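Local coordinates for protein dual oxidase maturation factor 1 (Mus musculus, PDB 6WXU) that probably supports the maturation of the dual oxidase DUOX1 and its transport from the endoplasmic reticulum to the plasma membrane, at residues B[83-88]-B[151-156]; B[95-100]-B[110-115]; B[178-183]-B[218-223]; B[209-214]-B[260-265]. All blocks are in the same frame, centred on the assembly; numbering follows the deposited sequence.

In the fold
The four contacts fall into two pairs. Contacts 1 and 2 lie in the sheet-bearing, predicted extracellular part, their centres about 9 Å apart. Strands 77-86 and 94-103 are neighbours in one antiparallel sheet, and contact 2 falls entirely within the chain span bracketed by contact 1. Contacts 3 and 4 follow later in sequence, in the helical bundle. Helix 203-224 serves both, packing on helix 170-199 in contact 3 and on helix 249-273 in contact 4, with centres about 16 Å apart. Contacts 1 and 4 are the most distant, centres about 46 Å apart on opposite sides of the chain's centre, so the set runs from glycosylated sheet to helices predicted to cross the membrane.

Contact 1 of 4, residues B[83-88]-B[151-156]; sequences ANTTYK and PDPVLY. With NAG (2-acetamido-2-deoxy-beta-D-glucopyranose), chain M.
The backbones of Y87 and D152 join where strand 83-86 and helix 152-156 pass at 96°, the axes of these short segments 8.8 Å apart. D152 N, in the first helical turn where amides have no acceptor within the helix, donates to Y87 O at 3.1 Å, arriving from above the carbonyl plane. The D152 side chain adds a second link: T86 OG1 gives its hydrogen to D152 OD2 at 3.1 Å, meeting the carboxylate on its anti side. T86 holds OG1 between its backbone N and carbonyl carbon (chi1 63°), where it can reach the acid. D152 OD1 also has a long, weak ion pair with a basic side chain of another protein chain. The P153 ring, bringing no amide hydrogen to this turn, sets CG 3.4 Å from T85 OG1. At the N-cap position, P151 puts CB 3.9 Å from CD1 of the Y87 ring, whose OH is hydrogen-bonded to Y126 OH. Further back on the strand, N84 ND2 is bonded covalently to NAG C1 (1.4 Å). This is the start of a helix docked against a strand of the sheet and the loop that follows it, beside an N-glycosylated asparagine in the predicted extracellular part.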
loop_
_atom_site.group_PDB
_atom_site.type_symbol
_atom_site.label_atom_id
_atom_site.label_comp_id
_atom_site.label_asym_id
_atom_site.label_seq_id
_atom_site.Cartn_x
_atom_site.Cartn_y
_atom_site.Cartn_z
ATOM N N ALA B 83 26.123 22.217 -5.063
ATOM C CA ALA B 83 25.845 22.149 -6.489
ATOM C C ALA B 83 24.562 22.896 -6.815
ATOM O O ALA B 83 23.757 23.201 -5.936
ATOM C CB ALA B 83 25.729 20.698 -6.963
ATOM N N ASN B 84 24.385 23.190 -8.101
ATOM C CA ASN B 84 23.133 23.712 -8.634
ATOM C C ASN B 84 22.412 22.584 -9.356
ATOM O O ASN B 84 22.947 22.022 -10.316
ATOM C CB ASN B 84 23.375 24.868 -9.599
ATOM C CG ASN B 84 24.211 25.957 -9.002
ATOM O OD1 ASN B 84 24.333 26.065 -7.790
ATOM N ND2 ASN B 84 24.795 26.778 -9.856
ATOM N N THR B 85 21.206 22.261 -8.908
ATOM C CA THR B 85 20.462 21.136 -9.449
ATOM C C THR B 85 19.029 21.549 -9.746
ATOM O O THR B 85 18.576 22.630 -9.371
ATOM C CB THR B 85 20.461 19.950 -8.479
ATOM O OG1 THR B 85 19.884 20.353 -7.236
ATOM C CG2 THR B 85 21.863 19.457 -8.231
ATOM N N THR B 86 18.313 20.673 -10.443
ATOM C CA THR B 86 16.881 20.849 -10.593
ATOM C C THR B 86 16.190 20.541 -9.271
ATOM O O THR B 86 16.763 19.919 -8.376
ATOM C CB THR B 86 16.337 19.945 -11.696
ATOM O OG1 THR B 86 16.533 18.575 -11.330
ATOM C CG2 THR B 86 17.059 20.211 -12.995
ATOM N N TYR B 87 14.945 20.986 -9.142
ATOM C CA TYR B 87 14.230 20.832 -7.885
ATOM C C TYR B 87 13.046 19.884 -7.999
ATOM O O TYR B 87 12.997 18.877 -7.293
ATOM C CB TYR B 87 13.767 22.201 -7.375
ATOM C CG TYR B 87 13.087 22.148 -6.030
ATOM C CD1 TYR B 87 13.454 21.212 -5.082
ATOM C CD2 TYR B 87 12.070 23.027 -5.716
ATOM C CE1 TYR B 87 12.834 21.157 -3.863
ATOM C CE2 TYR B 87 11.446 22.979 -4.497
ATOM C CZ TYR B 87 11.832 22.041 -3.575
ATOM O OH TYR B 87 11.212 21.986 -2.353
ATOM N N LYS B 88 12.090 20.167 -8.876
ATOM C CA LYS B 88 10.842 19.422 -8.890
ATOM C C LYS B 88 10.365 19.281 -10.327
ATOM O O LYS B 88 10.971 19.812 -11.259
ATOM C CB LYS B 88 9.786 20.110 -8.030
ATOM C CG LYS B 88 9.370 21.461 -8.556
ATOM C CD LYS B 88 8.337 22.098 -7.662
ATOM C CE LYS B 88 7.904 23.442 -8.201
ATOM N NZ LYS B 88 6.893 24.078 -7.323
ATOM N N PRO B 151 12.262 15.794 -4.216
ATOM C CA PRO B 151 13.056 16.501 -5.223
ATOM C C PRO B 151 13.907 15.553 -6.053
ATOM O O PRO B 151 14.135 14.397 -5.695
ATOM C CB PRO B 151 13.925 17.453 -4.394
ATOM C CG PRO B 151 13.778 17.006 -2.991
ATOM C CD PRO B 151 12.429 16.401 -2.891
ATOM N N ASP B 152 14.381 16.068 -7.187
ATOM C CA ASP B 152 15.044 15.203 -8.161
ATOM C C ASP B 152 16.361 14.634 -7.653
ATOM O O ASP B 152 16.581 13.422 -7.813
ATOM C CB ASP B 152 15.225 15.953 -9.481
ATOM C CG ASP B 152 13.917 16.196 -10.189
ATOM O OD1 ASP B 152 12.876 15.733 -9.684
ATOM O OD2 ASP B 152 13.929 16.845 -11.252
ATOM N N PRO B 153 17.278 15.414 -7.066
ATOM C CA PRO B 153 18.555 14.817 -6.645
ATOM C C PRO B 153 18.412 13.802 -5.529
ATOM O O PRO B 153 19.214 12.861 -5.457
ATOM C CB PRO B 153 19.377 16.030 -6.202
ATOM C CG PRO B 153 18.751 17.179 -6.889
ATOM C CD PRO B 153 17.303 16.878 -6.922
ATOM N N VAL B 154 17.420 13.962 -4.654
ATOM C CA VAL B 154 17.192 12.978 -3.601
ATOM C C VAL B 154 16.896 11.615 -4.208
ATOM O O VAL B 154 17.442 10.594 -3.779
ATOM C CB VAL B 154 16.058 13.437 -2.670
ATOM C CG1 VAL B 154 15.670 12.319 -1.735
ATOM C CG2 VAL B 154 16.487 14.650 -1.879
ATOM N N LEU B 155 16.039 11.579 -5.229
ATOM C CA LEU B 155 15.689 10.311 -5.860
ATOM C C LEU B 155 16.862 9.716 -6.622
ATOM O O LEU B 155 17.019 8.492 -6.657
ATOM C CB LEU B 155 14.496 10.510 -6.789
ATOM C CG LEU B 155 13.197 10.950 -6.120
ATOM C CD1 LEU B 155 12.173 11.344 -7.152
ATOM C CD2 LEU B 155 12.662 9.841 -5.256
ATOM N N TYR B 156 17.696 10.558 -7.226
ATOM C CA TYR B 156 18.891 10.083 -7.915
ATOM C C TYR B 156 19.820 9.349 -6.957
ATOM O O TYR B 156 20.170 8.178 -7.170
ATOM C CB TYR B 156 19.593 11.275 -8.557
ATOM C CG TYR B 156 20.933 10.996 -9.172
ATOM C CD1 TYR B 156 21.046 10.216 -10.305
ATOM C CD2 TYR B 156 22.084 11.553 -8.645
ATOM C CE1 TYR B 156 22.267 9.978 -10.877
ATOM C CE2 TYR B 156 23.306 11.321 -9.211
ATOM C CZ TYR B 156 23.392 10.534 -10.327
ATOM O OH TYR B 156 24.612 10.297 -10.900
HETATM C C1 NAG M . 25.624 27.869 -9.426
HETATM C C2 NAG M . 27.102 27.502 -9.505
HETATM C C3 NAG M . 27.964 28.692 -9.105
HETATM C C4 NAG M . 27.602 29.909 -9.942
HETATM C C5 NAG M . 26.107 30.184 -9.841
HETATM C C6 NAG M . 25.658 31.304 -10.747
HETATM C C7 NAG M . 28.270 25.402 -9.028
HETATM C C8 NAG M . 28.466 24.288 -8.048
HETATM N N2 NAG M . 27.404 26.353 -8.669
HETATM O O3 NAG M . 29.335 28.366 -9.295
HETATM O O4 NAG M . 28.321 31.048 -9.486
HETATM O O5 NAG M . 25.371 29.018 -10.234
HETATM O O6 NAG M . 26.670 31.629 -11.692
HETATM O O7 NAG M . 28.866 25.438 -10.097
#

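Contact 2 of 4, residues B[95-100]-B[110-115]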
loop_
_atom_site.group_PDB
_atom_site.type_symbol
_atom_site.label_atom_id
_atom_site.label_comp_id
_atom_site.label_asym_id
_atom_site.label_seq_id
_atom_site.Cartn_x
_atom_site.Cartn_y
_atom_site.Cartn_z
ATOM N N VAL B 95 17.871 25.178 -8.363
ATOM C CA VAL B 95 18.152 25.642 -7.014
ATOM C C VAL B 95 19.626 25.420 -6.708
ATOM O O VAL B 95 20.302 24.606 -7.337
ATOM C CB VAL B 95 17.275 24.938 -5.963
ATOM C CG1 VAL B 95 15.826 25.258 -6.196
ATOM C CG2 VAL B 95 17.495 23.452 -6.009
ATOM N N SER B 96 20.119 26.159 -5.721
ATOM C CA SER B 96 21.493 26.045 -5.244
ATOM C C SER B 96 21.455 25.414 -3.861
ATOM O O SER B 96 20.992 26.039 -2.905
ATOM C CB SER B 96 22.169 27.410 -5.209
ATOM O OG SER B 96 23.494 27.300 -4.731
ATOM N N VAL B 97 21.946 24.181 -3.750
ATOM C CA VAL B 97 21.748 23.360 -2.569
ATOM C C VAL B 97 23.094 22.859 -2.057
ATOM O O VAL B 97 24.142 23.100 -2.650
ATOM C CB VAL B 97 20.802 22.176 -2.843
ATOM C CG1 VAL B 97 19.391 22.665 -2.984
ATOM C CG2 VAL B 97 21.232 21.455 -4.093
ATOM N N ASP B 98 23.040 22.159 -0.926
ATOM C CA ASP B 98 24.167 21.465 -0.309
ATOM C C ASP B 98 23.765 20.003 -0.163
ATOM O O ASP B 98 23.152 19.622 0.834
ATOM C CB ASP B 98 24.523 22.058 1.045
ATOM C CG ASP B 98 25.105 23.442 0.943
ATOM O OD1 ASP B 98 25.140 23.990 -0.172
ATOM O OD2 ASP B 98 25.534 23.986 1.981
ATOM N N VAL B 99 24.114 19.188 -1.147
ATOM C CA VAL B 99 23.754 17.776 -1.129
ATOM C C VAL B 99 24.755 17.009 -0.276
ATOM O O VAL B 99 25.945 17.330 -0.240
ATOM C CB VAL B 99 23.693 17.219 -2.563
ATOM C CG1 VAL B 99 22.824 15.989 -2.614
ATOM C CG2 VAL B 99 23.175 18.270 -3.513
ATOM N N GLY B 100 24.276 15.985 0.413
ATOM C CA GLY B 100 25.137 15.194 1.273
ATOM C C GLY B 100 24.663 13.765 1.373
ATOM O O GLY B 100 23.482 13.468 1.186
ATOM N N ILE B 110 19.970 10.984 3.197
ATOM C CA ILE B 110 20.285 11.929 2.134
ATOM C C ILE B 110 19.742 13.291 2.534
ATOM O O ILE B 110 18.571 13.410 2.906
ATOM C CB ILE B 110 19.690 11.477 0.791
ATOM C CG1 ILE B 110 20.105 10.043 0.486
ATOM C CG2 ILE B 110 20.130 12.397 -0.321
ATOM C CD1 ILE B 110 19.407 9.466 -0.687
ATOM N N THR B 111 20.584 14.317 2.453
ATOM C CA THR B 111 20.221 15.658 2.889
ATOM C C THR B 111 20.335 16.625 1.722
ATOM O O THR B 111 21.413 16.770 1.140
ATOM C CB THR B 111 21.112 16.128 4.037
ATOM O OG1 THR B 111 22.255 16.804 3.504
ATOM C CG2 THR B 111 21.582 14.953 4.872
ATOM N N LEU B 112 19.232 17.287 1.389
ATOM C CA LEU B 112 19.214 18.384 0.429
ATOM C C LEU B 112 18.849 19.652 1.186
ATOM O O LEU B 112 17.793 19.709 1.821
ATOM C CB LEU B 112 18.212 18.117 -0.697
ATOM C CG LEU B 112 18.287 18.996 -1.952
ATOM C CD1 LEU B 112 19.293 18.450 -2.938
ATOM C CD2 LEU B 112 16.936 19.158 -2.616
ATOM N N THR B 113 19.717 20.657 1.135
ATOM C CA THR B 113 19.503 21.890 1.886
ATOM C C THR B 113 19.966 23.069 1.051
ATOM O O THR B 113 21.139 23.141 0.685
ATOM C CB THR B 113 20.255 21.872 3.216
ATOM O OG1 THR B 113 19.766 20.805 4.034
ATOM C CG2 THR B 113 20.065 23.185 3.940
ATOM N N GLY B 114 19.057 23.995 0.763
ATOM C CA GLY B 114 19.420 25.154 -0.026
ATOM C C GLY B 114 20.476 25.999 0.655
ATOM O O GLY B 114 20.660 25.956 1.870
ATOM N N THR B 115 21.195 26.778 -0.150
ATOM C CA THR B 115 22.194 27.653 0.446
ATOM C C THR B 115 21.483 28.841 1.086
ATOM O O THR B 115 21.825 29.215 2.217
ATOM C CB THR B 115 23.243 28.093 -0.572
ATOM O OG1 THR B 115 22.677 28.068 -1.885
ATOM C CG2 THR B 115 24.434 27.167 -0.525
#
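L112 swings CG anti to its backbone N (chi1 -166°), which carries CD1 to V97 and V99 of the facing strand in the beta hairpin of strands 94-103 and 108-111. L112 CD1 lies 3.8 Å from V97 CG2, the two side chains meeting at a slant. V99 runs alongside L112, pointing the same way, and its CG2 is 3.9 Å from the same methyl. This apolar side of the hairpin is covered by helix 152-159, through V154 on L112 and L157 on V99.

Bonds run both ways at G100 and T111, an antiparallel hydrogen-bonded pair. There T111 N reaches G100 O at 3.3 Å, while the return bond from G100 N to T111 O, at 3.1 Å, is weak. Further along the ladder thins: D98 N gives to T113 O at 2.7 Å, and next to it V97 and G114 form a single bridge. D98 turns its acid group across the T115 side chain at about a right angle, OD1 3.3 Å from the CG2 methyl.

At the far end T115 grips a single carbonyl twice. Its N sits 2.9 Å from S96 O, tilted 20° from the carbonyl plane, and its OG1 donates to the same S96 O at 2.8 Å from well above that plane, 61° out of it.

Contact 3 of 4, residues B[178-183]-B[218-223]; sequences HYASAM and LLALFF
Y179 and F223 make the aromatic part of this contact. The Y179 CB lies over one face of the F223 ring, offset toward the rim and 3.9 Å from the ring centroid, a CH-pi contact. The rings themselves are nearly parallel, with planes at 22°, yet slid so far apart that they barely overlap, their centroids 5.7 Å from each other. Y179 starts toward helix 218-223, but its ring then leads away, and its OH is hydrogen-bonded to a polar side chain of another protein chain.

Sulfur and methylene contacts come next. M183 is bent at chi2 and chi3, which brings SD back beside the opposite helix, where it lies 3.7 Å from L219 CD2. The same sulfur is 5.4 Å from the F223 ring centroid and 67° off the ring normal, an oblique Met-aromatic contact. M183 CG meets the ring more closely, 3.8 Å from F223 CD2, with the two side chains crossing at about a right angle.

All this is set on an antiparallel helical hairpin: helices 170-199 and 203-224 are joined by a very short connection, and here the segments run at 177° with their axes 8.2 Å apart.

Alanines fill the centre of the contact. A180 and A220 lie closest in backbone, CA to CA 4.3 Å, and the A220 methyl, CB, rests 3.7 Å from A180 O. M183 CB touches that methyl from one helical turn further on, while L105 covers A180 from a neighbouring loop.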
loop_
_atom_site.group_PDB
_atom_site.type_symbol
_atom_site.label_atom_id
_atom_site.label_comp_id
_atom_site.label_asym_id
_atom_site.label_seq_id
_atom_site.Cartn_x
_atom_site.Cartn_y
_atom_site.Cartn_z
ATOM N N HIS B 178 25.284 -5.628 7.961
ATOM C CA HIS B 178 24.721 -6.674 8.808
ATOM C C HIS B 178 25.774 -7.250 9.744
ATOM O O HIS B 178 25.556 -7.361 10.957
ATOM C CB HIS B 178 24.120 -7.769 7.933
ATOM C CG HIS B 178 23.514 -8.893 8.705
ATOM N ND1 HIS B 178 23.537 -10.196 8.259
ATOM C CD2 HIS B 178 22.860 -8.913 9.889
ATOM C CE1 HIS B 178 22.928 -10.970 9.137
ATOM N NE2 HIS B 178 22.508 -10.217 10.136
ATOM N N TYR B 179 26.937 -7.601 9.203
ATOM C CA TYR B 179 27.940 -8.245 10.039
ATOM C C TYR B 179 28.662 -7.259 10.946
ATOM O O TYR B 179 29.061 -7.631 12.055
ATOM C CB TYR B 179 28.923 -9.014 9.170
ATOM C CG TYR B 179 28.328 -10.298 8.662
ATOM C CD1 TYR B 179 28.107 -11.359 9.520
ATOM C CD2 TYR B 179 27.965 -10.446 7.336
ATOM C CE1 TYR B 179 27.556 -12.531 9.073
ATOM C CE2 TYR B 179 27.413 -11.617 6.879
ATOM C CZ TYR B 179 27.212 -12.656 7.754
ATOM O OH TYR B 179 26.663 -13.832 7.314
ATOM N N ALA B 180 28.818 -6.005 10.523
ATOM C CA ALA B 180 29.379 -5.006 11.425
ATOM C C ALA B 180 28.453 -4.755 12.606
ATOM O O ALA B 180 28.913 -4.605 13.744
ATOM C CB ALA B 180 29.652 -3.711 10.668
ATOM N N SER B 181 27.142 -4.725 12.363
ATOM C CA SER B 181 26.198 -4.540 13.458
ATOM C C SER B 181 26.217 -5.725 14.411
ATOM O O SER B 181 26.113 -5.551 15.632
ATOM C CB SER B 181 24.797 -4.323 12.903
ATOM O OG SER B 181 23.859 -4.186 13.950
ATOM N N ALA B 182 26.342 -6.942 13.874
ATOM C CA ALA B 182 26.439 -8.116 14.735
ATOM C C ALA B 182 27.675 -8.055 15.622
ATOM O O ALA B 182 27.601 -8.334 16.826
ATOM C CB ALA B 182 26.450 -9.382 13.886
ATOM N N MET B 183 28.825 -7.697 15.047
ATOM C CA MET B 183 30.038 -7.573 15.848
ATOM C C MET B 183 29.882 -6.520 16.935
ATOM O O MET B 183 30.376 -6.695 18.054
ATOM C CB MET B 183 31.229 -7.234 14.955
ATOM C CG MET B 183 31.616 -8.324 13.977
ATOM S SD MET B 183 32.172 -9.831 14.779
ATOM C CE MET B 183 30.745 -10.881 14.548
ATOM N N LEU B 218 37.145 -3.647 16.584
ATOM C CA LEU B 218 38.051 -3.671 15.440
ATOM C C LEU B 218 37.562 -4.622 14.356
ATOM O O LEU B 218 37.795 -4.380 13.166
ATOM C CB LEU B 218 39.458 -4.044 15.891
ATOM C CG LEU B 218 40.127 -3.036 16.823
ATOM C CD1 LEU B 218 41.601 -3.339 16.952
ATOM C CD2 LEU B 218 39.914 -1.624 16.326
ATOM N N LEU B 219 36.876 -5.699 14.733
ATOM C CA LEU B 219 36.303 -6.582 13.723
ATOM C C LEU B 219 35.171 -5.898 12.968
ATOM O O LEU B 219 35.006 -6.113 11.763
ATOM C CB LEU B 219 35.813 -7.873 14.367
ATOM C CG LEU B 219 36.510 -9.147 13.902
ATOM C CD1 LEU B 219 37.991 -9.084 14.218
ATOM C CD2 LEU B 219 35.871 -10.350 14.556
ATOM N N ALA B 220 34.371 -5.084 13.659
ATOM C CA ALA B 220 33.347 -4.309 12.963
ATOM C C ALA B 220 33.973 -3.352 11.958
ATOM O O ALA B 220 33.454 -3.172 10.850
ATOM C CB ALA B 220 32.490 -3.544 13.965
ATOM N N LEU B 221 35.090 -2.723 12.330
ATOM C CA LEU B 221 35.800 -1.876 11.378
ATOM C C LEU B 221 36.256 -2.673 10.166
ATOM O O LEU B 221 36.134 -2.209 9.027
ATOM C CB LEU B 221 37.001 -1.212 12.040
ATOM C CG LEU B 221 36.728 -0.123 13.063
ATOM C CD1 LEU B 221 37.959 0.733 13.189
ATOM C CD2 LEU B 221 35.541 0.702 12.645
ATOM N N PHE B 222 36.800 -3.869 10.394
ATOM C CA PHE B 222 37.248 -4.697 9.279
ATOM C C PHE B 222 36.095 -5.057 8.354
ATOM O O PHE B 222 36.257 -5.083 7.130
ATOM C CB PHE B 222 37.922 -5.964 9.796
ATOM C CG PHE B 222 38.071 -7.029 8.755
ATOM C CD1 PHE B 222 39.075 -6.952 7.808
ATOM C CD2 PHE B 222 37.203 -8.108 8.716
ATOM C CE1 PHE B 222 39.212 -7.928 6.848
ATOM C CE2 PHE B 222 37.336 -9.083 7.754
ATOM C CZ PHE B 222 38.341 -8.994 6.821
ATOM N N PHE B 223 34.927 -5.354 8.918
ATOM C CA PHE B 223 33.785 -5.718 8.086
ATOM C C PHE B 223 33.312 -4.540 7.248
ATOM O O PHE B 223 33.047 -4.688 6.052
ATOM C CB PHE B 223 32.645 -6.251 8.945
ATOM C CG PHE B 223 32.733 -7.717 9.202
ATOM C CD1 PHE B 223 32.459 -8.618 8.196
ATOM C CD2 PHE B 223 33.096 -8.195 10.442
ATOM C CE1 PHE B 223 32.544 -9.966 8.424
ATOM C CE2 PHE B 223 33.183 -9.543 10.674
ATOM C CZ PHE B 223 32.906 -10.429 9.665
#

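Contact 4 of 4, residues B[209-214]-B[260-265]; sequences MLLATG and LCILLG
L210 and L211 lie over G265, and I262 over G214, where the axes of the two short segments pass 7.3 Å apart at 161°. G265 CA takes both leucines, L210 CB at 3.9 Å and L211 CG at 4.0 Å. At the other end of the contact the roles reverse, and I262 CG1 lies 3.9 Å from G214 CA. Beside I262, at the G214 end, C261 points toward the facing helix and sets CB 3.7 Å from L210 O, also touching G214 N. L211 reaches across with its tip, CD2 coming within 3.4 Å of I262 O, so the tight strip is largely side chain against backbone.

To the side of this strip the contacts are fewer and wider. The L210 and L264 side chains meet at a slant, L210 CD1 4.0 Å from L264 CB, with both residues partly exposed on the surface. T213 brushes C261 SG through its CG2 methyl alone. Its hydroxyl is used within its own helix: with chi1 at -56° OG1 lies beside the backbone N and donates to M209 O at 2.9 Å. T213 N binds that same carbonyl from the opposite face of its plane. T213 and C261 are also packed by helix 50-72, through I67 and I63 respectively.

Close antiparallel packing of predicted transmembrane helices over glycines, with leucine and isoleucine side chains lying across the bare backbone, is a familiar way for membrane helices to pair.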
loop_
_atom_site.group_PDB
_atom_site.type_symbol
_atom_site.label_atom_id
_atom_site.label_comp_id
_atom_site.label_asym_id
_atom_site.label_seq_id
_atom_site.Cartn_x
_atom_site.Cartn_y
_atom_site.Cartn_z
ATOM N N MET B 209 38.099 -9.705 29.423
ATOM C CA MET B 209 36.900 -9.343 28.680
ATOM C C MET B 209 37.020 -7.960 28.057
ATOM O O MET B 209 36.348 -7.676 27.060
ATOM C CB MET B 209 35.671 -9.410 29.580
ATOM C CG MET B 209 35.337 -10.804 30.043
ATOM S SD MET B 209 34.895 -11.921 28.702
ATOM C CE MET B 209 33.255 -11.332 28.316
ATOM N N LEU B 210 37.859 -7.089 28.620
ATOM C CA LEU B 210 38.097 -5.802 27.970
ATOM C C LEU B 210 38.763 -5.987 26.610
ATOM O O LEU B 210 38.440 -5.277 25.648
ATOM C CB LEU B 210 38.945 -4.902 28.866
ATOM C CG LEU B 210 38.203 -4.261 30.037
ATOM C CD1 LEU B 210 39.133 -3.380 30.844
ATOM C CD2 LEU B 210 37.026 -3.462 29.530
ATOM N N LEU B 211 39.691 -6.940 26.508
ATOM C CA LEU B 211 40.329 -7.219 25.226
ATOM C C LEU B 211 39.313 -7.668 24.186
ATOM O O LEU B 211 39.415 -7.301 23.012
ATOM C CB LEU B 211 41.415 -8.276 25.399
ATOM C CG LEU B 211 42.735 -7.792 25.983
ATOM C CD1 LEU B 211 43.679 -8.959 26.156
ATOM C CD2 LEU B 211 43.346 -6.755 25.077
ATOM N N ALA B 212 38.328 -8.469 24.591
ATOM C CA ALA B 212 37.284 -8.871 23.657
ATOM C C ALA B 212 36.419 -7.685 23.262
ATOM O O ALA B 212 36.046 -7.543 22.091
ATOM C CB ALA B 212 36.432 -9.977 24.270
ATOM N N THR B 213 36.090 -6.822 24.225
ATOM C CA THR B 213 35.336 -5.615 23.912
ATOM C C THR B 213 36.042 -4.774 22.858
ATOM O O THR B 213 35.384 -4.140 22.027
ATOM C CB THR B 213 35.106 -4.802 25.183
ATOM O OG1 THR B 213 34.446 -5.619 26.155
ATOM C CG2 THR B 213 34.248 -3.594 24.897
ATOM N N GLY B 214 37.371 -4.760 22.869
ATOM C CA GLY B 214 38.113 -4.031 21.858
ATOM C C GLY B 214 38.228 -4.760 20.532
ATOM O O GLY B 214 38.111 -4.153 19.460
ATOM N N LEU B 260 41.365 1.897 22.849
ATOM C CA LEU B 260 41.345 2.189 24.278
ATOM C C LEU B 260 41.038 0.939 25.093
ATOM O O LEU B 260 41.720 0.649 26.083
ATOM C CB LEU B 260 40.325 3.283 24.577
ATOM C CG LEU B 260 40.104 3.568 26.060
ATOM C CD1 LEU B 260 41.380 4.089 26.677
ATOM C CD2 LEU B 260 38.968 4.549 26.259
ATOM N N CYS B 261 40.006 0.191 24.700
ATOM C CA CYS B 261 39.665 -1.033 25.419
ATOM C C CYS B 261 40.802 -2.042 25.357
ATOM O O CYS B 261 41.088 -2.726 26.346
ATOM C CB CYS B 261 38.385 -1.642 24.854
ATOM S SG CYS B 261 36.915 -0.629 25.055
ATOM N N ILE B 262 41.458 -2.158 24.203
ATOM C CA ILE B 262 42.573 -3.092 24.090
ATOM C C ILE B 262 43.712 -2.676 25.007
ATOM O O ILE B 262 44.329 -3.515 25.677
ATOM C CB ILE B 262 43.027 -3.201 22.624
ATOM C CG1 ILE B 262 42.014 -4.018 21.829
ATOM C CG2 ILE B 262 44.405 -3.820 22.533
ATOM C CD1 ILE B 262 42.442 -4.303 20.428
ATOM N N LEU B 263 43.996 -1.375 25.072
ATOM C CA LEU B 263 45.060 -0.901 25.947
ATOM C C LEU B 263 44.736 -1.167 27.410
ATOM O O LEU B 263 45.608 -1.587 28.178
ATOM C CB LEU B 263 45.303 0.586 25.712
ATOM C CG LEU B 263 46.323 1.234 26.641
ATOM C CD1 LEU B 263 47.656 0.526 26.521
ATOM C CD2 LEU B 263 46.464 2.710 26.327
ATOM N N LEU B 264 43.486 -0.935 27.816
ATOM C CA LEU B 264 43.109 -1.191 29.203
ATOM C C LEU B 264 43.216 -2.671 29.539
ATOM O O LEU B 264 43.700 -3.037 30.616
ATOM C CB LEU B 264 41.694 -0.689 29.472
ATOM C CG LEU B 264 41.506 0.823 29.446
ATOM C CD1 LEU B 264 40.111 1.179 29.906
ATOM C CD2 LEU B 264 42.549 1.491 30.312
ATOM N N GLY B 265 42.761 -3.538 28.635
ATOM C CA GLY B 265 42.888 -4.966 28.873
ATOM C C GLY B 265 44.330 -5.407 29.029
ATOM O O GLY B 265 44.656 -6.191 29.924
#